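PDB 2YIK: endoglucanase from Clostridium thermocellum, which probably hydrolyses internal beta-1,4-glucosidic bonds of cellulose, as a family 9 glycoside hydrolase that binds calcium and zinc ions. Local coordinates for residues 138-142 with 404-409; 141-147 with 510-514; 397-401 with 504-508; 412-418 with 513-517. The contacts are given in a common frame with arbitrary orientation. Residue numbers count along the deposited sequence, not the author numbering.

Contact 1: 138-142 with 404-409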
loop_
_atom_site.group_PDB
_atom_site.type_symbol
_atom_site.label_atom_id
_atom_site.label_comp_id
_atom_site.label_asym_id
_atom_site.label_seq_id
_atom_site.Cartn_x
_atom_site.Cartn_y
_atom_site.Cartn_z
ATOM N N TYR A 138 9.892 -4.533 0.807
ATOM C CA TYR A 138 10.745 -5.388 -0.019
ATOM C C TYR A 138 12.096 -4.699 -0.221
ATOM O O TYR A 138 13.142 -5.337 -0.190
ATOM C CB TYR A 138 10.064 -5.660 -1.369
ATOM C CG TYR A 138 10.788 -6.653 -2.251
ATOM C CD1 TYR A 138 11.108 -7.933 -1.782
ATOM C CD2 TYR A 138 11.158 -6.317 -3.551
ATOM C CE1 TYR A 138 11.785 -8.850 -2.590
ATOM C CE2 TYR A 138 11.837 -7.228 -4.367
ATOM C CZ TYR A 138 12.150 -8.491 -3.879
ATOM O OH TYR A 138 12.866 -9.376 -4.655
ATOM N N TYR A 139 12.069 -3.385 -0.413
ATOM C CA TYR A 139 13.297 -2.621 -0.591
ATOM C C TYR A 139 14.179 -2.682 0.658
ATOM O O TYR A 139 15.391 -2.870 0.557
ATOM C CB TYR A 139 12.962 -1.161 -0.914
ATOM C CG TYR A 139 14.144 -0.209 -0.853
ATOM C CD1 TYR A 139 15.156 -0.235 -1.819
ATOM C CD2 TYR A 139 14.254 0.709 0.186
ATOM C CE1 TYR A 139 16.257 0.644 -1.742
ATOM C CE2 TYR A 139 15.341 1.579 0.276
ATOM C CZ TYR A 139 16.336 1.546 -0.684
ATOM O OH TYR A 139 17.404 2.419 -0.556
ATOM N N GLU A 140 13.566 -2.528 1.831
ATOM C CA GLU A 140 14.299 -2.552 3.093
ATOM C C GLU A 140 14.801 -3.928 3.496
ATOM O O GLU A 140 15.950 -4.073 3.911
ATOM C CB GLU A 140 13.428 -2.029 4.245
ATOM C CG GLU A 140 13.004 -0.585 4.138
ATOM C CD GLU A 140 14.093 0.396 4.532
ATOM O OE1 GLU A 140 15.210 -0.029 4.883
ATOM O OE2 GLU A 140 13.830 1.609 4.494
ATOM N N PHE A 141 13.944 -4.936 3.375
ATOM C CA PHE A 141 14.306 -6.281 3.803
ATOM C C PHE A 141 14.416 -7.346 2.706
ATOM O O PHE A 141 14.061 -8.508 2.928
ATOM C CB PHE A 141 13.313 -6.730 4.889
ATOM C CG PHE A 141 13.112 -5.706 5.993
ATOM C CD1 PHE A 141 14.185 -5.282 6.775
ATOM C CD2 PHE A 141 11.855 -5.146 6.225
ATOM C CE1 PHE A 141 14.010 -4.309 7.772
ATOM C CE2 PHE A 141 11.669 -4.172 7.217
ATOM C CZ PHE A 141 12.750 -3.755 7.991
ATOM N N LYS A 142 14.936 -6.964 1.540
ATOM C CA LYS A 142 15.085 -7.906 0.427
ATOM C C LYS A 142 15.856 -9.170 0.848
ATOM O O LYS A 142 15.527 -10.272 0.416
ATOM C CB LYS A 142 15.797 -7.234 -0.764
ATOM C CG LYS A 142 15.497 -7.905 -2.127
ATOM C CD LYS A 142 16.372 -7.406 -3.299
ATOM C CE LYS A 142 16.113 -5.945 -3.739
ATOM N NZ LYS A 142 14.820 -5.303 -3.279
ATOM N N LEU A 404 11.046 -1.580 12.905
ATOM C CA LEU A 404 12.065 -2.458 12.339
ATOM C C LEU A 404 12.986 -1.730 11.353
ATOM O O LEU A 404 14.170 -2.040 11.261
ATOM C CB LEU A 404 11.380 -3.658 11.684
ATOM C CG LEU A 404 10.589 -4.463 12.731
ATOM C CD1 LEU A 404 9.479 -5.264 12.077
ATOM C CD2 LEU A 404 11.552 -5.363 13.494
ATOM N N VAL A 405 12.439 -0.758 10.629
ATOM C CA VAL A 405 13.235 0.021 9.689
ATOM C C VAL A 405 14.206 0.925 10.472
ATOM O O VAL A 405 15.364 1.099 10.086
ATOM C CB VAL A 405 12.323 0.887 8.775
ATOM C CG1 VAL A 405 13.142 1.979 8.085
ATOM C CG2 VAL A 405 11.651 -0.002 7.736
ATOM N N TYR A 406 13.733 1.484 11.582
ATOM C CA TYR A 406 14.575 2.352 12.405
ATOM C C TYR A 406 15.765 1.565 12.950
ATOM O O TYR A 406 16.908 2.032 12.892
ATOM C CB TYR A 406 13.782 2.932 13.581
ATOM C CG TYR A 406 14.578 3.897 14.435
ATOM C CD1 TYR A 406 15.407 3.436 15.458
ATOM C CD2 TYR A 406 14.512 5.270 14.213
ATOM C CE1 TYR A 406 16.150 4.319 16.235
ATOM C CE2 TYR A 406 15.245 6.163 14.986
ATOM C CZ TYR A 406 16.060 5.682 15.996
ATOM O OH TYR A 406 16.768 6.560 16.786
ATOM N N ASP A 407 15.501 0.372 13.478
ATOM C CA ASP A 407 16.577 -0.442 14.028
ATOM C C ASP A 407 17.554 -0.885 12.951
ATOM O O ASP A 407 18.762 -0.951 13.197
ATOM C CB ASP A 407 16.020 -1.663 14.775
ATOM C CG ASP A 407 15.488 -1.305 16.163
ATOM O OD1 ASP A 407 15.592 -0.122 16.550
ATOM O OD2 ASP A 407 14.969 -2.201 16.867
ATOM N N LYS A 408 17.039 -1.180 11.760
ATOM C CA LYS A 408 17.914 -1.598 10.680
ATOM C C LYS A 408 18.927 -0.495 10.400
ATOM O O LYS A 408 20.119 -0.760 10.223
ATOM C CB LYS A 408 17.131 -1.880 9.398
ATOM C CG LYS A 408 18.047 -2.148 8.207
ATOM C CD LYS A 408 17.296 -2.177 6.884
ATOM C CE LYS A 408 18.279 -2.132 5.708
ATOM N NZ LYS A 408 17.595 -1.981 4.392
ATOM N N HIS A 409 18.452 0.745 10.391
ATOM C CA HIS A 409 19.313 1.873 10.097
ATOM C C HIS A 409 20.081 2.464 11.267
ATOM O O HIS A 409 20.718 3.512 11.139
ATOM C CB HIS A 409 18.491 2.933 9.377
ATOM C CG HIS A 409 18.006 2.480 8.040
ATOM N ND1 HIS A 409 18.835 2.402 6.937
ATOM C CD2 HIS A 409 16.810 1.990 7.637
ATOM C CE1 HIS A 409 18.172 1.884 5.925
ATOM N NE2 HIS A 409 16.937 1.622 6.322
HETATM O O HOH W 1 17.827 -1.683 1.546
#
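Two helix C-termini meet here. Helix 124-140 runs out at Glu-140, with Phe-141 the first residue to leave helical phi/psi; helix 392-408 ends at Lys-408, and His-409 is the first residue past it. The closest CA pair, Glu-140 and Val-405, is 7.2 Å apart. Glu-140 is the polar hub. Its OE1 accepts from His-409 NE2 at 2.8 Å and forms a salt bridge with Lys-408 NZ at 3.1 Å. An extended lysine suits its place: Lys-408, with all four chi angles t, carries its ammonium to the end of the partner helix, where NZ also donates to Glu-140 O at 2.7 Å. Carbonyls of a last helical turn lack amide partners further along the helix, so a cation is a natural substitute. Water 1, which donates to Tyr-139 O, receives a weak bond from the same NZ. Beneath this polar layer the Phe-141 ring fills apolar space, its CZ 3.9 Å from both Leu-404 CB and Val-405 CG2, while its CE1 meets Lys-408 CD at 4.0 Å. Helix 322-336 adds Glu-331 beside Val-405 and His-409. A lysine bonded to a C-terminal carbonyl of the partner helix, beside a His-carboxylate hydrogen bond, here joins two helices of the (alpha/alpha)6 barrel characteristic of family 9 catalytic domains.

Contact 2: 141-147 with 510-514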
loop_
_atom_site.group_PDB
_atom_site.type_symbol
_atom_site.label_atom_id
_atom_site.label_comp_id
_atom_site.label_asym_id
_atom_site.label_seq_id
_atom_site.Cartn_x
_atom_site.Cartn_y
_atom_site.Cartn_z
ATOM N N PHE A 141 13.944 -4.936 3.375
ATOM C CA PHE A 141 14.306 -6.281 3.803
ATOM C C PHE A 141 14.416 -7.346 2.706
ATOM O O PHE A 141 14.061 -8.508 2.928
ATOM C CB PHE A 141 13.313 -6.730 4.889
ATOM C CG PHE A 141 13.112 -5.706 5.993
ATOM C CD1 PHE A 141 14.185 -5.282 6.775
ATOM C CD2 PHE A 141 11.855 -5.146 6.225
ATOM C CE1 PHE A 141 14.010 -4.309 7.772
ATOM C CE2 PHE A 141 11.669 -4.172 7.217
ATOM C CZ PHE A 141 12.750 -3.755 7.991
ATOM N N LYS A 142 14.936 -6.964 1.540
ATOM C CA LYS A 142 15.085 -7.906 0.427
ATOM C C LYS A 142 15.856 -9.170 0.848
ATOM O O LYS A 142 15.527 -10.272 0.416
ATOM C CB LYS A 142 15.797 -7.234 -0.764
ATOM C CG LYS A 142 15.497 -7.905 -2.127
ATOM C CD LYS A 142 16.372 -7.406 -3.299
ATOM C CE LYS A 142 16.113 -5.945 -3.739
ATOM N NZ LYS A 142 14.820 -5.303 -3.279
ATOM N N ASP A 143 16.875 -9.013 1.690
ATOM C CA ASP A 143 17.667 -10.161 2.141
ATOM C C ASP A 143 16.804 -11.253 2.754
ATOM O O ASP A 143 17.019 -12.434 2.499
ATOM C CB ASP A 143 18.712 -9.740 3.174
ATOM C CG ASP A 143 19.824 -8.922 2.573
ATOM O OD1 ASP A 143 20.060 -9.056 1.357
ATOM O OD2 ASP A 143 20.471 -8.157 3.317
ATOM N N GLN A 144 15.832 -10.847 3.565
ATOM C CA GLN A 144 14.938 -11.786 4.226
ATOM C C GLN A 144 13.953 -12.451 3.277
ATOM O O GLN A 144 13.620 -13.618 3.462
ATOM C CB GLN A 144 14.189 -11.095 5.366
ATOM C CG GLN A 144 15.042 -10.836 6.606
ATOM C CD GLN A 144 16.200 -9.875 6.354
ATOM O OE1 GLN A 144 16.001 -8.741 5.920
ATOM N NE2 GLN A 144 17.421 -10.328 6.641
ATOM N N PHE A 145 13.474 -11.719 2.277
ATOM C CA PHE A 145 12.559 -12.308 1.301
ATOM C C PHE A 145 13.343 -13.397 0.552
ATOM O O PHE A 145 12.833 -14.486 0.281
ATOM C CB PHE A 145 12.081 -11.253 0.294
ATOM C CG PHE A 145 10.985 -10.353 0.807
ATOM C CD1 PHE A 145 11.290 -9.242 1.582
ATOM C CD2 PHE A 145 9.651 -10.594 0.482
ATOM C CE1 PHE A 145 10.283 -8.379 2.027
ATOM C CE2 PHE A 145 8.637 -9.732 0.923
ATOM C CZ PHE A 145 8.959 -8.626 1.694
ATOM N N ARG A 146 14.593 -13.090 0.227
ATOM C CA ARG A 146 15.440 -14.037 -0.487
ATOM C C ARG A 146 15.769 -15.241 0.370
ATOM O O ARG A 146 15.600 -16.381 -0.063
ATOM C CB ARG A 146 16.732 -13.356 -0.943
ATOM C CG ARG A 146 16.518 -12.497 -2.166
ATOM C CD ARG A 146 17.777 -11.803 -2.641
ATOM N NE ARG A 146 17.466 -11.012 -3.832
ATOM C CZ ARG A 146 18.343 -10.267 -4.508
ATOM N NH1 ARG A 146 19.613 -10.201 -4.111
ATOM N NH2 ARG A 146 17.943 -9.587 -5.583
ATOM N N ALA A 147 16.224 -14.988 1.591
ATOM C CA ALA A 147 16.580 -16.064 2.507
ATOM C C ALA A 147 15.415 -17.025 2.716
ATOM O O ALA A 147 15.625 -18.219 2.963
ATOM C CB ALA A 147 17.035 -15.483 3.850
ATOM N N ALA A 510 8.965 -9.653 7.456
ATOM C CA ALA A 510 10.328 -9.745 6.942
ATOM C C ALA A 510 11.306 -9.131 7.931
ATOM O O ALA A 510 12.373 -9.691 8.190
ATOM C CB ALA A 510 10.441 -9.031 5.594
ATOM N N GLY A 511 10.937 -7.970 8.468
ATOM C CA GLY A 511 11.789 -7.282 9.421
ATOM C C GLY A 511 12.000 -8.079 10.697
ATOM O O GLY A 511 13.097 -8.078 11.260
ATOM N N LEU A 512 10.949 -8.746 11.164
ATOM C CA LEU A 512 11.042 -9.560 12.375
ATOM C C LEU A 512 11.912 -10.780 12.113
ATOM O O LEU A 512 12.661 -11.222 12.986
ATOM C CB LEU A 512 9.645 -10.002 12.833
ATOM C CG LEU A 512 8.840 -8.886 13.501
ATOM C CD1 LEU A 512 7.373 -9.267 13.566
ATOM C CD2 LEU A 512 9.406 -8.611 14.886
ATOM N N TYR A 513 11.813 -11.329 10.909
ATOM C CA TYR A 513 12.619 -12.489 10.569
ATOM C C TYR A 513 14.081 -12.061 10.527
ATOM O O TYR A 513 14.983 -12.813 10.901
ATOM C CB TYR A 513 12.219 -13.051 9.208
ATOM C CG TYR A 513 12.978 -14.311 8.881
ATOM C CD1 TYR A 513 12.690 -15.510 9.537
ATOM C CD2 TYR A 513 14.027 -14.294 7.963
ATOM C CE1 TYR A 513 13.437 -16.668 9.286
ATOM C CE2 TYR A 513 14.778 -15.437 7.710
ATOM C CZ TYR A 513 14.478 -16.619 8.374
ATOM O OH TYR A 513 15.224 -17.746 8.114
ATOM N N ARG A 514 14.308 -10.835 10.074
ATOM C CA ARG A 514 15.654 -10.300 9.985
ATOM C C ARG A 514 16.386 -10.315 11.323
ATOM O O ARG A 514 17.543 -10.725 11.398
ATOM C CB ARG A 514 15.608 -8.867 9.461
ATOM C CG ARG A 514 16.975 -8.212 9.299
ATOM C CD ARG A 514 16.847 -6.799 8.745
ATOM N NE ARG A 514 18.134 -6.228 8.365
ATOM C CZ ARG A 514 18.581 -6.138 7.113
ATOM N NH1 ARG A 514 17.846 -6.576 6.107
ATOM N NH2 ARG A 514 19.776 -5.617 6.872
HETATM O O HOH W 2 17.835 -6.271 2.908
HETATM O O HOH W 3 20.567 -5.762 4.183
#
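Arg-514 brings most of the hydrogen-bonding capacity to this crossing, and Gln-144 and Asp-143 answer it. The guanidinium NH1 donates to Gln-144 OE1 at 2.9 Å, and also to water 2 at 3.2 Å, which in turn accepts from Asp-143 N at 3.2 Å; an amide in the first turn of helix 142-147 has no carbonyl of its own helix four residues back to bind, so water 2 serves it. Arg-514 NH2 donates a hydrogen bond to water 3 at 2.8 Å, and that water donates to Asp-143 OD2 at 2.5 Å. The charges themselves stay apart, with Asp-143 OD2 4.1 Å from Arg-514 NH1, so water carries the link. Arg-514 NE, and NH2 as well, are satisfied by the carboxylate of Asp-412.

Below the polar edge the packing is tight. Gly-511 CA lies 3.7 Å from the centroid of the Phe-141 ring, nearly along its normal, a CH-pi contact; glycine fits because a CB would come within about 3.1 Å of Phe-141 CE2. Small Ala-510 takes Phe-141 CB at 3.7 Å and Phe-145 CE1 at 3.6 Å on its own CB. The aliphatic part of Gln-144 rests against Tyr-513, CG to CD2 3.9 Å.

The segment axes approach to 8.7 Å and cross at 84°. Short helix 142-147 thus lies across helix 499-516, while Leu-44 of helix 40-47 touches Phe-145 and Ala-510, and helix 392-408 packs on Phe-141.

Contact 3: 397-401 with 504-508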
loop_
_atom_site.group_PDB
_atom_site.type_symbol
_atom_site.label_atom_id
_atom_site.label_comp_id
_atom_site.label_asym_id
_atom_site.label_seq_id
_atom_site.Cartn_x
_atom_site.Cartn_y
_atom_site.Cartn_z
ATOM N N THR A 397 0.717 -2.861 12.757
ATOM C CA THR A 397 1.777 -3.428 11.931
ATOM C C THR A 397 2.577 -2.351 11.187
ATOM O O THR A 397 3.746 -2.562 10.869
ATOM C CB THR A 397 1.226 -4.491 10.937
ATOM O OG1 THR A 397 0.158 -3.943 10.156
ATOM C CG2 THR A 397 0.731 -5.708 11.709
ATOM N N ALA A 398 1.954 -1.199 10.934
ATOM C CA ALA A 398 2.646 -0.092 10.275
ATOM C C ALA A 398 3.687 0.444 11.253
ATOM O O ALA A 398 4.800 0.799 10.862
ATOM C CB ALA A 398 1.668 1.003 9.903
ATOM N N ALA A 399 3.320 0.509 12.530
ATOM C CA ALA A 399 4.249 0.971 13.557
ATOM C C ALA A 399 5.371 -0.054 13.678
ATOM O O ALA A 399 6.533 0.304 13.866
ATOM C CB ALA A 399 3.529 1.126 14.899
ATOM N N GLN A 400 5.014 -1.334 13.582
ATOM C CA GLN A 400 6.003 -2.406 13.656
ATOM C C GLN A 400 7.021 -2.229 12.532
ATOM O O GLN A 400 8.232 -2.332 12.747
ATOM C CB GLN A 400 5.328 -3.775 13.516
ATOM C CG GLN A 400 4.515 -4.236 14.725
ATOM C CD GLN A 400 3.993 -5.656 14.553
ATOM O OE1 GLN A 400 4.722 -6.537 14.093
ATOM N NE2 GLN A 400 2.736 -5.887 14.925
ATOM N N LEU A 401 6.521 -1.973 11.328
ATOM C CA LEU A 401 7.389 -1.777 10.173
ATOM C C LEU A 401 8.360 -0.632 10.432
ATOM O O LEU A 401 9.565 -0.798 10.267
ATOM C CB LEU A 401 6.562 -1.478 8.922
ATOM C CG LEU A 401 7.362 -1.181 7.648
ATOM C CD1 LEU A 401 8.233 -2.384 7.297
ATOM C CD2 LEU A 401 6.407 -0.861 6.506
ATOM N N ALA A 504 1.814 -3.037 5.219
ATOM C CA ALA A 504 2.953 -2.923 6.127
ATOM C C ALA A 504 3.209 -4.252 6.831
ATOM O O ALA A 504 4.332 -4.545 7.241
ATOM C CB ALA A 504 2.718 -1.811 7.161
ATOM N N PHE A 505 2.156 -5.050 6.959
ATOM C CA PHE A 505 2.235 -6.358 7.605
ATOM C C PHE A 505 3.274 -7.248 6.914
ATOM O O PHE A 505 4.023 -7.966 7.580
ATOM C CB PHE A 505 0.835 -7.000 7.598
ATOM C CG PHE A 505 0.808 -8.451 8.015
ATOM C CD1 PHE A 505 1.439 -8.885 9.182
ATOM C CD2 PHE A 505 0.100 -9.378 7.254
ATOM C CE1 PHE A 505 1.381 -10.227 9.573
ATOM C CE2 PHE A 505 0.031 -10.723 7.634
ATOM C CZ PHE A 505 0.667 -11.151 8.799
ATOM N N VAL A 506 3.339 -7.186 5.589
ATOM C CA VAL A 506 4.306 -7.995 4.858
ATOM C C VAL A 506 5.718 -7.620 5.294
ATOM O O VAL A 506 6.510 -8.480 5.680
ATOM C CB VAL A 506 4.177 -7.792 3.332
ATOM C CG1 VAL A 506 5.296 -8.550 2.598
ATOM C CG2 VAL A 506 2.810 -8.270 2.870
ATOM N N GLY A 507 6.015 -6.325 5.247
ATOM C CA GLY A 507 7.328 -5.841 5.628
ATOM C C GLY A 507 7.707 -6.119 7.073
ATOM O O GLY A 507 8.876 -6.396 7.368
ATOM N N ALA A 508 6.727 -6.038 7.973
ATOM C CA ALA A 508 6.972 -6.282 9.392
ATOM C C ALA A 508 7.425 -7.728 9.610
ATOM O O ALA A 508 8.324 -7.988 10.404
ATOM C CB ALA A 508 5.710 -5.993 10.204
HETATM O O HOH W 4 -0.330 -3.431 7.506
#
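Apolar contact dominates this wholly buried crossing. Ala-504 CB lies 3.6 Å from Ala-398 CA, 4.1 Å from Ala-398 CB and 3.9 Å from Leu-401 CD2. Further along, Ala-508 CB meets Gln-400 CB at 4.0 Å and the backbone Thr-397 O, also at 4.0 Å. Leu-401, the one large aliphatic side chain in the interface, lays CD1 against Gly-507 C at 3.8 Å. Glycine suits the place, since a CB on Gly-507 would come to about 2.9 Å from Leu-401 CD1, a clash.

Small residues let the backbones come close. The segment axes pass 8.0 Å apart at 44°, and the CA atoms of Leu-401 and Ala-508 are separated by just 4.6 Å, those of Ala-398 and Ala-504 by 5.0 Å. The angle between N-to-C directions makes the pair more nearly parallel than antiparallel. Helices 392-408 and 499-516 are both among the helices of the family 9 (alpha/alpha)6 barrel, and Trp-136 and Thr-133 of helix 124-140 close in on Leu-401 and Ala-504.

Polar linkage between the two passes through water. Water 4 donates to Thr-397 OG1 at 2.7 Å and accepts a weak bond from Phe-505 N at 3.0 Å. Thr-397 OG1 also bonds to Ala-393 O one turn earlier, a common way for threonine to sit inside a helix, while Gln-400 NE2 turns to Asn-396 OD1.

Contact 4: 412-418 with 513-517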
loop_
_atom_site.group_PDB
_atom_site.type_symbol
_atom_site.label_atom_id
_atom_site.label_comp_id
_atom_site.label_asym_id
_atom_site.label_seq_id
_atom_site.Cartn_x
_atom_site.Cartn_y
_atom_site.Cartn_z
ATOM N N ASP A 412 21.667 -1.873 12.618
ATOM C CA ASP A 412 21.049 -3.076 12.065
ATOM C C ASP A 412 21.037 -4.184 13.114
ATOM O O ASP A 412 21.494 -5.303 12.875
ATOM C CB ASP A 412 21.797 -3.540 10.806
ATOM C CG ASP A 412 21.018 -4.578 10.005
ATOM O OD1 ASP A 412 19.800 -4.743 10.237
ATOM O OD2 ASP A 412 21.618 -5.229 9.125
ATOM N N THR A 413 20.509 -3.854 14.285
ATOM C CA THR A 413 20.415 -4.804 15.381
ATOM C C THR A 413 19.141 -4.433 16.132
ATOM O O THR A 413 18.755 -3.260 16.169
ATOM C CB THR A 413 21.665 -4.701 16.321
ATOM O OG1 THR A 413 21.643 -5.765 17.278
ATOM C CG2 THR A 413 21.683 -3.375 17.067
ATOM N N PRO A 414 18.454 -5.428 16.714
ATOM C CA PRO A 414 17.224 -5.114 17.439
ATOM C C PRO A 414 17.438 -4.369 18.724
ATOM O O PRO A 414 18.327 -4.682 19.525
ATOM C CB PRO A 414 16.598 -6.476 17.673
ATOM C CG PRO A 414 17.790 -7.363 17.832
ATOM C CD PRO A 414 18.716 -6.880 16.720
ATOM N N SER A 415 16.564 -3.393 18.905
ATOM C CA SER A 415 16.540 -2.526 20.056
ATOM C C SER A 415 15.152 -2.688 20.699
ATOM O O SER A 415 14.381 -3.604 20.343
ATOM C CB SER A 415 16.755 -1.055 19.610
ATOM O OG SER A 415 15.582 -0.429 19.023
ATOM N N LYS A 416 14.862 -1.844 21.689
ATOM C CA LYS A 416 13.578 -1.856 22.372
ATOM C C LYS A 416 12.463 -1.687 21.321
ATOM O O LYS A 416 11.345 -2.151 21.529
ATOM C CB LYS A 416 13.513 -0.724 23.417
ATOM C CG LYS A 416 13.703 0.684 22.847
ATOM C CD LYS A 416 13.627 1.743 23.950
ATOM C CE LYS A 416 13.890 3.123 23.356
ATOM N NZ LYS A 416 13.887 4.198 24.386
ATOM N N TYR A 417 12.743 -1.025 20.195
ATOM C CA TYR A 417 11.696 -0.855 19.173
ATOM C C TYR A 417 11.337 -2.194 18.525
ATOM O O TYR A 417 10.173 -2.596 18.521
ATOM C CB TYR A 417 12.113 0.163 18.097
ATOM C CG TYR A 417 12.314 1.557 18.651
ATOM C CD1 TYR A 417 11.498 2.048 19.675
ATOM C CD2 TYR A 417 13.332 2.381 18.171
ATOM C CE1 TYR A 417 11.692 3.314 20.210
ATOM C CE2 TYR A 417 13.535 3.656 18.701
ATOM C CZ TYR A 417 12.716 4.115 19.720
ATOM O OH TYR A 417 12.936 5.366 20.261
ATOM N N ALA A 418 12.338 -2.884 17.985
ATOM C CA ALA A 418 12.116 -4.183 17.365
ATOM C C ALA A 418 11.548 -5.171 18.387
ATOM O O ALA A 418 10.661 -5.960 18.068
ATOM C CB ALA A 418 13.419 -4.719 16.793
ATOM N N TYR A 513 11.813 -11.329 10.909
ATOM C CA TYR A 513 12.619 -12.489 10.569
ATOM C C TYR A 513 14.081 -12.061 10.527
ATOM O O TYR A 513 14.983 -12.813 10.901
ATOM C CB TYR A 513 12.219 -13.051 9.208
ATOM C CG TYR A 513 12.978 -14.311 8.881
ATOM C CD1 TYR A 513 12.690 -15.510 9.537
ATOM C CD2 TYR A 513 14.027 -14.294 7.963
ATOM C CE1 TYR A 513 13.437 -16.668 9.286
ATOM C CE2 TYR A 513 14.778 -15.437 7.710
ATOM C CZ TYR A 513 14.478 -16.619 8.374
ATOM O OH TYR A 513 15.224 -17.746 8.114
ATOM N N ARG A 514 14.308 -10.835 10.074
ATOM C CA ARG A 514 15.654 -10.300 9.985
ATOM C C ARG A 514 16.386 -10.315 11.323
ATOM O O ARG A 514 17.543 -10.725 11.398
ATOM C CB ARG A 514 15.608 -8.867 9.461
ATOM C CG ARG A 514 16.975 -8.212 9.299
ATOM C CD ARG A 514 16.847 -6.799 8.745
ATOM N NE ARG A 514 18.134 -6.228 8.365
ATOM C CZ ARG A 514 18.581 -6.138 7.113
ATOM N NH1 ARG A 514 17.846 -6.576 6.107
ATOM N NH2 ARG A 514 19.776 -5.617 6.872
ATOM N N PHE A 515 15.710 -9.871 12.379
ATOM C CA PHE A 515 16.333 -9.799 13.698
ATOM C C PHE A 515 16.060 -10.979 14.625
ATOM O O PHE A 515 16.841 -11.231 15.533
ATOM C CB PHE A 515 15.889 -8.521 14.431
ATOM C CG PHE A 515 16.199 -7.243 13.697
ATOM C CD1 PHE A 515 17.502 -6.937 13.317
ATOM C CD2 PHE A 515 15.188 -6.327 13.415
ATOM C CE1 PHE A 515 17.795 -5.738 12.671
ATOM C CE2 PHE A 515 15.470 -5.124 12.768
ATOM C CZ PHE A 515 16.779 -4.830 12.396
ATOM N N PHE A 516 14.963 -11.698 14.397
ATOM C CA PHE A 516 14.586 -12.803 15.275
ATOM C C PHE A 516 14.423 -14.191 14.652
ATOM O O PHE A 516 14.056 -15.134 15.352
ATOM C CB PHE A 516 13.282 -12.447 16.005
ATOM C CG PHE A 516 13.322 -11.119 16.716
ATOM C CD1 PHE A 516 14.194 -10.914 17.783
ATOM C CD2 PHE A 516 12.509 -10.069 16.302
ATOM C CE1 PHE A 516 14.261 -9.684 18.431
ATOM C CE2 PHE A 516 12.565 -8.833 16.939
ATOM C CZ PHE A 516 13.443 -8.637 18.007
ATOM N N GLY A 517 14.690 -14.340 13.358
ATOM C CA GLY A 517 14.529 -15.650 12.747
ATOM C C GLY A 517 15.545 -16.697 13.189
ATOM O O GLY A 517 16.723 -16.364 13.344
#
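A two-pronged salt bridge fastens the start of this surface contact: Arg-514 NE donates to Asp-412 OD1 at 2.9 Å and Arg-514 NH2 to Asp-412 OD2 at 2.9 Å, both nearly linear. This is the side-on carboxylate-guanidinium pairing, and it ties the loop between helices 392-408 and 416-428 of the family 9 (alpha/alpha)6 barrel to the C-terminal end of helix 499-516. Arginine fits because its planar, multi-donor head serves two partners, with NH1 turned to Gln-144.

The loop then leads into helix 416-428, where Ser-415 is the N-cap: its OG accepts from Tyr-417 N at 3.1 Å. Asp-407 supports the same turn, binding Ser-415 OG and Ala-418 N.

Outward from the charges, two consecutive phenylalanines cover the loop. Phe-515 lies between the salt bridge and the new helix, with CE1 3.3 Å from Asp-412 OD1, CD1 3.6 Å from Pro-414 CD, and CD2 4.1 Å from Ala-418 CB. The backbone N of Pro-414 sits over one face of this ring; proline offers an apolar surface there, and its nitrogen carries no proton needing a partner. Ala-418, small enough to admit both aromatics, also meets Phe-516, CB to CZ 4.1 Å. The ring of Phe-516 reaches Pro-414 too, its CZ 3.8 Å from Pro-414 CB, and turns its edge to a backbone carbonyl, with CE2 3.6 Å from Ala-418 O.

In the fold
Following the chain, helix 124-140 gives way at Phe-141 to helix 142-147, and both wait for much later partners. Contact 1 closes first, when the end of helix 392-408 arrives 262 residues on. The earlier part of that helix, 397-401, and the following loop 412-418 then await helix 499-516, which closes contacts 3, 2 and 4 in turn along its length. Contact 3 falls within the span of contact 2, while contacts 2 and 4 end on the same stretch, sharing Tyr-513 and Arg-514; contact 3 crosses contacts 1 and 4, while contacts 1 and 4 follow in series. Phe-141 joins contacts 1 and 2, and Asp-407 links 1 to 4, so the late helix unites early and late barrel helices.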